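PDB 3U3B: computationally designed four-helix bundle protein from Synthetic construct, which is of unknown function, being a hyperthermostable four-helix bundle whose hydrophobic core was completely redesigned by flexible-backbone computation. Local coordinates for residues F58-I68 against K93-K104. Numbering follows the deposited sequence.
Sequences FSSVAKVLHTI and KLDMVTRELDKK
V97 pushes its two methyls in among V61, V64, L65 and I68, a knob-into-hole fit between two neighbouring helices of the four-helix bundle. The short helix segments 59-68 and 93-102 run antiparallel at 170°, their axes 9.4 Å apart at closest approach. In this tight part of the interface CG2 of V97 meets CG1 of V64 at 3.5 Å, while CG1 of V97 lies near CG1 of V61 at 3.9 Å, the two valines crossing at about a right angle. I68 extends the layer, its CG1 within 3.6 Å of K93 CB. The other two helices close this core: V97 also touches I19 of helix 3-30, and L65 reaches M49 and T53 of helix 36-56.

Toward solvent the contact loosens and becomes polar. With E100 CG anti to the backbone N (chi1 -170°), that methylene lies 3.6 Å from V61 CG2, and the bend at chi2 then brings the carboxylate to S60. There S60 OG sits 2.9 Å from E100 OE2, a weak hydrogen bond whose proton may go to another acceptor instead. Cutting E100 back to an alanine is likely to leave the S60 hydroxyl without this partner and V61 CG2 less covered, though CB would remain nearby. Past it, the poorly ordered K104 lays its aliphatic chain over one face of the F58 ring, a CH-pi contact with CG 4.0 Å from the ring centroid and 13° off the normal. Its NZ donates weakly to a water, 3.4 Å from both K104 NZ and S59 OG.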
ATOM      1  N   PHE A  58      -6.943  -7.476  10.464  1.00 35.54           N
ATOM      2  CA  PHE A  58      -7.631  -6.874   9.321  1.00 34.64           C
ATOM      3  C   PHE A  58      -7.389  -7.688   8.050  1.00 35.65           C
ATOM      4  O   PHE A  58      -6.678  -7.256   7.149  1.00 31.97           O
ATOM      5  CB  PHE A  58      -7.152  -5.436   9.088  1.00 32.21           C
ATOM      6  CG  PHE A  58      -7.476  -4.481  10.208  1.00 35.70           C
ATOM      7  CD1 PHE A  58      -8.469  -4.764  11.137  1.00 38.98           C
ATOM      8  CD2 PHE A  58      -6.787  -3.290  10.323  1.00 34.90           C
ATOM      9  CE1 PHE A  58      -8.754  -3.871  12.156  1.00 40.58           C
ATOM     10  CE2 PHE A  58      -7.071  -2.395  11.341  1.00 37.46           C
ATOM     11  CZ  PHE A  58      -8.059  -2.693  12.261  1.00 39.40           C
ATOM     12  N   SER A  59      -7.995  -8.862   7.984  1.00 42.89           N
ATOM     13  CA  SER A  59      -7.694  -9.845   6.948  1.00 48.08           C
ATOM     14  C   SER A  59      -8.040  -9.406   5.526  1.00 48.69           C
ATOM     15  O   SER A  59      -7.340  -9.754   4.586  1.00 48.16           O
ATOM     16  CB  SER A  59      -8.443 -11.139   7.259  1.00 58.33           C
ATOM     17  OG  SER A  59      -9.794 -10.843   7.547  1.00 64.89           O
ATOM     18  N   SER A  60      -9.133  -8.671   5.364  1.00 49.03           N
ATOM     19  CA  SER A  60      -9.545  -8.227   4.034  1.00 50.31           C
ATOM     20  C   SER A  60      -8.565  -7.198   3.473  1.00 42.34           C
ATOM     21  O   SER A  60      -8.340  -7.144   2.264  1.00 40.69           O
ATOM     22  CB  SER A  60     -10.948  -7.630   4.073  1.00 54.10           C
ATOM     23  OG  SER A  60     -10.944  -6.395   4.767  1.00 54.10           O
ATOM     24  N   VAL A  61      -7.994  -6.377   4.350  1.00 39.63           N
ATOM     25  CA  VAL A  61      -7.026  -5.378   3.914  1.00 32.81           C
ATOM     26  C   VAL A  61      -5.678  -6.043   3.583  1.00 30.56           C
ATOM     27  O   VAL A  61      -5.075  -5.774   2.547  1.00 29.55           O
ATOM     28  CB  VAL A  61      -6.828  -4.308   4.994  1.00 32.84           C
ATOM     29  CG1 VAL A  61      -5.819  -3.293   4.533  1.00 29.62           C
ATOM     30  CG2 VAL A  61      -8.163  -3.636   5.332  1.00 34.05           C
ATOM     31  N   ALA A  62      -5.228  -6.913   4.476  1.00 29.73           N
ATOM     32  CA  ALA A  62      -3.992  -7.667   4.304  1.00 30.77           C
ATOM     33  C   ALA A  62      -3.934  -8.368   2.962  1.00 34.58           C
ATOM     34  O   ALA A  62      -2.877  -8.391   2.316  1.00 33.83           O
ATOM     35  CB  ALA A  62      -3.841  -8.665   5.415  1.00 33.09           C
ATOM     36  N   LYS A  63      -5.056  -8.938   2.531  1.00 39.32           N
ATOM     37  CA  LYS A  63      -5.073  -9.677   1.272  1.00 42.74           C
ATOM     38  C   LYS A  63      -4.865  -8.751   0.071  1.00 36.34           C
ATOM     39  O   LYS A  63      -4.237  -9.151  -0.903  1.00 38.93           O
ATOM     40  CB  LYS A  63      -6.378 -10.453   1.091  1.00 53.27           C
ATOM     41  CG  LYS A  63      -6.658 -11.497   2.163  1.00 67.44           C
ATOM     42  CD  LYS A  63      -5.697 -12.685   2.134  1.00 80.14           C
ATOM     43  CE  LYS A  63      -6.076 -13.691   3.215  1.00 89.30           C
ATOM     44  NZ  LYS A  63      -7.429 -14.279   2.987  1.00 93.28           N
ATOM     45  N   VAL A  64      -5.401  -7.534   0.136  1.00 30.52           N
ATOM     46  CA  VAL A  64      -5.150  -6.540  -0.914  1.00 27.22           C
ATOM     47  C   VAL A  64      -3.702  -6.052  -0.879  1.00 25.08           C
ATOM     48  O   VAL A  64      -3.053  -5.959  -1.916  1.00 23.40           O
ATOM     49  CB  VAL A  64      -6.131  -5.356  -0.848  1.00 30.13           C
ATOM     50  CG1 VAL A  64      -5.902  -4.411  -2.052  1.00 30.48           C
ATOM     51  CG2 VAL A  64      -7.566  -5.875  -0.876  1.00 32.23           C
ATOM     52  N   LEU A  65      -3.185  -5.761   0.307  1.00 25.08           N
ATOM     53  CA  LEU A  65      -1.791  -5.370   0.434  1.00 24.86           C
ATOM     54  C   LEU A  65      -0.854  -6.450  -0.105  1.00 29.23           C
ATOM     55  O   LEU A  65       0.129  -6.159  -0.803  1.00 26.98           O
ATOM     56  CB  LEU A  65      -1.457  -5.054   1.887  1.00 24.66           C
ATOM     57  CG  LEU A  65      -2.183  -3.824   2.438  1.00 25.99           C
ATOM     58  CD1 LEU A  65      -2.005  -3.754   3.974  1.00 25.72           C
ATOM     59  CD2 LEU A  65      -1.747  -2.533   1.718  1.00 26.51           C
ATOM     60  N   HIS A  66      -1.167  -7.702   0.192  1.00 33.39           N
ATOM     61  CA  HIS A  66      -0.360  -8.808  -0.294  1.00 37.16           C
ATOM     62  C   HIS A  66      -0.347  -8.815  -1.817  1.00 35.12           C
ATOM     63  O   HIS A  66       0.693  -9.045  -2.444  1.00 32.70           O
ATOM     64  CB  HIS A  66      -0.914 -10.127   0.224  1.00 44.91           C
ATOM     65  CG  HIS A  66      -0.157 -11.320  -0.257  1.00 55.26           C
ATOM     66  ND1 HIS A  66       1.181 -11.509   0.017  1.00 61.20           N
ATOM     67  CD2 HIS A  66      -0.545 -12.383  -0.997  1.00 61.49           C
ATOM     68  CE1 HIS A  66       1.581 -12.643  -0.530  1.00 65.22           C
ATOM     69  NE2 HIS A  66       0.553 -13.191  -1.154  1.00 65.25           N
ATOM     70  N   THR A  67      -1.505  -8.552  -2.410  1.00 36.58           N
ATOM     71  CA  THR A  67      -1.610  -8.492  -3.867  1.00 35.88           C
ATOM     72  C   THR A  67      -0.752  -7.370  -4.444  1.00 30.32           C
ATOM     73  O   THR A  67      -0.099  -7.548  -5.475  1.00 31.57           O
ATOM     74  CB  THR A  67      -3.058  -8.300  -4.328  1.00 39.28           C
ATOM     75  OG1 THR A  67      -3.862  -9.411  -3.897  1.00 41.43           O
ATOM     76  CG2 THR A  67      -3.103  -8.230  -5.819  1.00 42.66           C
ATOM     77  N   ILE A  68      -0.749  -6.209  -3.796  1.00 27.12           N
ATOM     78  CA  ILE A  68       0.073  -5.105  -4.259  1.00 25.51           C
ATOM     79  C   ILE A  68       1.577  -5.452  -4.174  1.00 24.98           C
ATOM     80  O   ILE A  68       2.325  -5.171  -5.095  1.00 23.62           O
ATOM     81  CB  ILE A  68      -0.226  -3.812  -3.474  1.00 24.98           C
ATOM     82  CG1 ILE A  68      -1.676  -3.351  -3.714  1.00 25.83           C
ATOM     83  CG2 ILE A  68       0.786  -2.743  -3.821  1.00 22.22           C
ATOM     84  CD1 ILE A  68      -2.182  -2.390  -2.637  1.00 24.47           C
ATOM     85  N   LYS A  93      -5.877  -0.807  -6.554  1.00 27.63           N
ATOM     86  CA  LYS A  93      -5.838  -1.601  -5.335  1.00 26.44           C
ATOM     87  C   LYS A  93      -5.616  -0.768  -4.094  1.00 27.32           C
ATOM     88  O   LYS A  93      -6.127  -1.085  -3.040  1.00 27.58           O
ATOM     89  CB  LYS A  93      -4.731  -2.649  -5.397  1.00 28.06           C
ATOM     90  CG  LYS A  93      -5.091  -3.813  -6.249  1.00 35.70           C
ATOM     91  CD  LYS A  93      -3.959  -4.816  -6.288  1.00 44.47           C
ATOM     92  CE  LYS A  93      -4.181  -5.785  -7.443  1.00 55.06           C
ATOM     93  NZ  LYS A  93      -5.614  -6.231  -7.506  1.00 62.13           N
ATOM     94  N   LEU A  94      -4.795   0.257  -4.206  1.00 27.76           N
ATOM     95  CA  LEU A  94      -4.535   1.105  -3.068  1.00 30.38           C
ATOM     96  C   LEU A  94      -5.838   1.806  -2.651  1.00 27.79           C
ATOM     97  O   LEU A  94      -6.084   2.029  -1.471  1.00 27.91           O
ATOM     98  CB  LEU A  94      -3.461   2.127  -3.414  1.00 39.06           C
ATOM     99  CG  LEU A  94      -2.749   2.701  -2.189  1.00 46.64           C
ATOM    100  CD1 LEU A  94      -2.057   1.591  -1.372  1.00 47.30           C
ATOM    101  CD2 LEU A  94      -1.752   3.776  -2.623  1.00 53.32           C
ATOM    102  N   ASP A  95      -6.651   2.176  -3.627  1.00 24.73           N
ATOM    103  CA  ASP A  95      -7.939   2.782  -3.337  1.00 26.25           C
ATOM    104  C   ASP A  95      -8.886   1.781  -2.675  1.00 28.68           C
ATOM    105  O   ASP A  95      -9.660   2.139  -1.813  1.00 27.81           O
ATOM    106  CB  ASP A  95      -8.553   3.329  -4.612  1.00 29.11           C
ATOM    107  CG  ASP A  95      -7.796   4.533  -5.154  1.00 33.46           C
ATOM    108  OD1 ASP A  95      -6.991   5.133  -4.391  1.00 38.28           O
ATOM    109  OD2 ASP A  95      -8.003   4.871  -6.348  1.00 34.39           O
ATOM    110  N   MET A  96      -8.813   0.524  -3.092  1.00 32.85           N
ATOM    111  CA  MET A  96      -9.541  -0.540  -2.422  1.00 34.20           C
ATOM    112  C   MET A  96      -9.109  -0.618  -0.959  1.00 34.02           C
ATOM    113  O   MET A  96      -9.952  -0.751  -0.073  1.00 36.31           O
ATOM    114  CB  MET A  96      -9.303  -1.886  -3.128  1.00 36.49           C
ATOM    115  CG  MET A  96     -10.067  -2.030  -4.433  1.00 39.62           C
ATOM    116  SD  MET A  96      -9.438  -3.315  -5.551  1.00 62.28           S
ATOM    117  CE  MET A  96      -9.317  -4.720  -4.430  1.00 52.70           C
ATOM    118  N   VAL A  97      -7.803  -0.521  -0.712  1.00 30.13           N
ATOM    119  CA  VAL A  97      -7.273  -0.593   0.648  1.00 29.44           C
ATOM    120  C   VAL A  97      -7.839   0.549   1.468  1.00 30.23           C
ATOM    121  O   VAL A  97      -8.244   0.364   2.603  1.00 31.80           O
ATOM    122  CB  VAL A  97      -5.723  -0.513   0.692  1.00 34.29           C
ATOM    123  CG1 VAL A  97      -5.237  -0.328   2.125  1.00 34.78           C
ATOM    124  CG2 VAL A  97      -5.108  -1.748   0.082  1.00 35.49           C
ATOM    125  N   THR A  98      -7.880   1.734   0.888  1.00 26.95           N
ATOM    126  CA  THR A  98      -8.382   2.888   1.603  1.00 28.62           C
ATOM    127  C   THR A  98      -9.861   2.724   1.953  1.00 30.89           C
ATOM    128  O   THR A  98     -10.272   3.053   3.075  1.00 33.16           O
ATOM    129  CB  THR A  98      -8.188   4.170   0.797  1.00 32.48           C
ATOM    130  OG1 THR A  98      -6.801   4.466   0.731  1.00 29.21           O
ATOM    131  CG2 THR A  98      -8.858   5.328   1.460  1.00 37.48           C
ATOM    132  N   ARG A  99     -10.661   2.227   1.010  1.00 29.98           N
ATOM    133  CA  ARG A  99     -12.086   2.039   1.285  1.00 31.81           C
ATOM    134  C   ARG A  99     -12.281   0.988   2.380  1.00 36.42           C
ATOM    135  O   ARG A  99     -13.068   1.187   3.322  1.00 40.41           O
ATOM    136  CB  ARG A  99     -12.857   1.598   0.040  1.00 30.00           C
ATOM    137  CG  ARG A  99     -12.924   2.657  -1.065  1.00 28.57           C
ATOM    138  CD  ARG A  99     -13.599   3.919  -0.601  1.00 29.31           C
ATOM    139  NE  ARG A  99     -13.898   4.836  -1.721  1.00 28.95           N
ATOM    140  CZ  ARG A  99     -14.707   5.891  -1.627  1.00 30.81           C
ATOM    141  NH1 ARG A  99     -15.308   6.166  -0.474  1.00 33.02           N
ATOM    142  NH2 ARG A  99     -14.942   6.669  -2.677  1.00 30.53           N
ATOM    143  N   GLU A 100     -11.603  -0.141   2.218  1.00 39.84           N
ATOM    144  CA  GLU A 100     -11.778  -1.279   3.124  1.00 44.43           C
ATOM    145  C   GLU A 100     -11.388  -0.865   4.530  1.00 43.88           C
ATOM    146  O   GLU A 100     -12.005  -1.272   5.518  1.00 48.11           O
ATOM    147  CB  GLU A 100     -10.932  -2.467   2.654  1.00 50.79           C
ATOM    148  CG  GLU A 100     -11.235  -3.760   3.382  1.00 63.05           C
ATOM    149  CD  GLU A 100     -12.658  -4.230   3.152  1.00 73.17           C
ATOM    150  OE1 GLU A 100     -13.152  -4.091   2.009  1.00 71.21           O
ATOM    151  OE2 GLU A 100     -13.283  -4.726   4.117  1.00 81.35           O
ATOM    152  N   LEU A 101     -10.360  -0.037   4.616  1.00 38.15           N
ATOM    153  CA  LEU A 101      -9.886   0.447   5.888  1.00 40.32           C
ATOM    154  C   LEU A 101     -10.909   1.377   6.507  1.00 40.81           C
ATOM    155  O   LEU A 101     -11.170   1.315   7.707  1.00 41.07           O
ATOM    156  CB  LEU A 101      -8.560   1.171   5.695  1.00 43.93           C
ATOM    157  CG  LEU A 101      -7.885   1.568   6.995  1.00 52.78           C
ATOM    158  CD1 LEU A 101      -7.554   0.313   7.827  1.00 57.20           C
ATOM    159  CD2 LEU A 101      -6.643   2.376   6.701  1.00 55.25           C
ATOM    160  N   ASP A 102     -11.498   2.235   5.686  1.00 41.82           N
ATOM    161  CA  ASP A 102     -12.484   3.211   6.158  1.00 45.64           C
ATOM    162  C   ASP A 102     -13.588   2.534   6.956  1.00 52.69           C
ATOM    163  O   ASP A 102     -14.222   3.151   7.820  1.00 56.00           O
ATOM    164  CB  ASP A 102     -13.095   3.962   4.969  1.00 48.69           C
ATOM    165  CG  ASP A 102     -12.129   4.957   4.342  1.00 58.54           C
ATOM    166  OD1 ASP A 102     -10.958   5.020   4.784  1.00 65.40           O
ATOM    167  OD2 ASP A 102     -12.540   5.670   3.395  1.00 62.20           O
ATOM    168  N   LYS A 103     -13.811   1.263   6.656  1.00 57.44           N
ATOM    169  CA  LYS A 103     -14.820   0.473   7.341  1.00 65.80           C
ATOM    170  C   LYS A 103     -14.404   0.034   8.747  1.00 64.19           C
ATOM    171  O   LYS A 103     -15.179  -0.642   9.438  1.00 68.42           O
ATOM    172  CB  LYS A 103     -15.135  -0.767   6.511  1.00 67.82           C
ATOM    173  CG  LYS A 103     -15.774  -0.469   5.181  1.00 66.59           C
ATOM    174  CD  LYS A 103     -16.017  -1.762   4.441  1.00 70.73           C
ATOM    175  CE  LYS A 103     -16.746  -1.540   3.135  1.00 76.39           C
ATOM    176  NZ  LYS A 103     -16.896  -2.824   2.391  1.00 82.97           N
ATOM    177  N   LYS A 104     -13.199   0.418   9.176  1.00 56.85           N
ATOM    178  CA  LYS A 104     -12.705   0.059  10.509  1.00 68.54           C
ATOM    179  C   LYS A 104     -13.005   1.145  11.545  1.00 82.76           C
ATOM    180  O   LYS A 104     -12.986   0.888  12.754  1.00 95.47           O
ATOM    181  CB  LYS A 104     -11.205  -0.237  10.469  1.00 56.45           C
ATOM    182  CG  LYS A 104     -10.836  -1.471   9.657  1.00 59.59           C
ATOM    183  CD  LYS A 104     -11.729  -2.626  10.054  1.00 68.69           C
ATOM    184  CE  LYS A 104     -11.514  -3.850   9.201  1.00 74.97           C
ATOM    185  NZ  LYS A 104     -12.360  -4.975   9.727  1.00 84.61           N
TER
HETATM  186  O   HOH W   1     -11.368  -7.949   8.314  1.00 45.86           O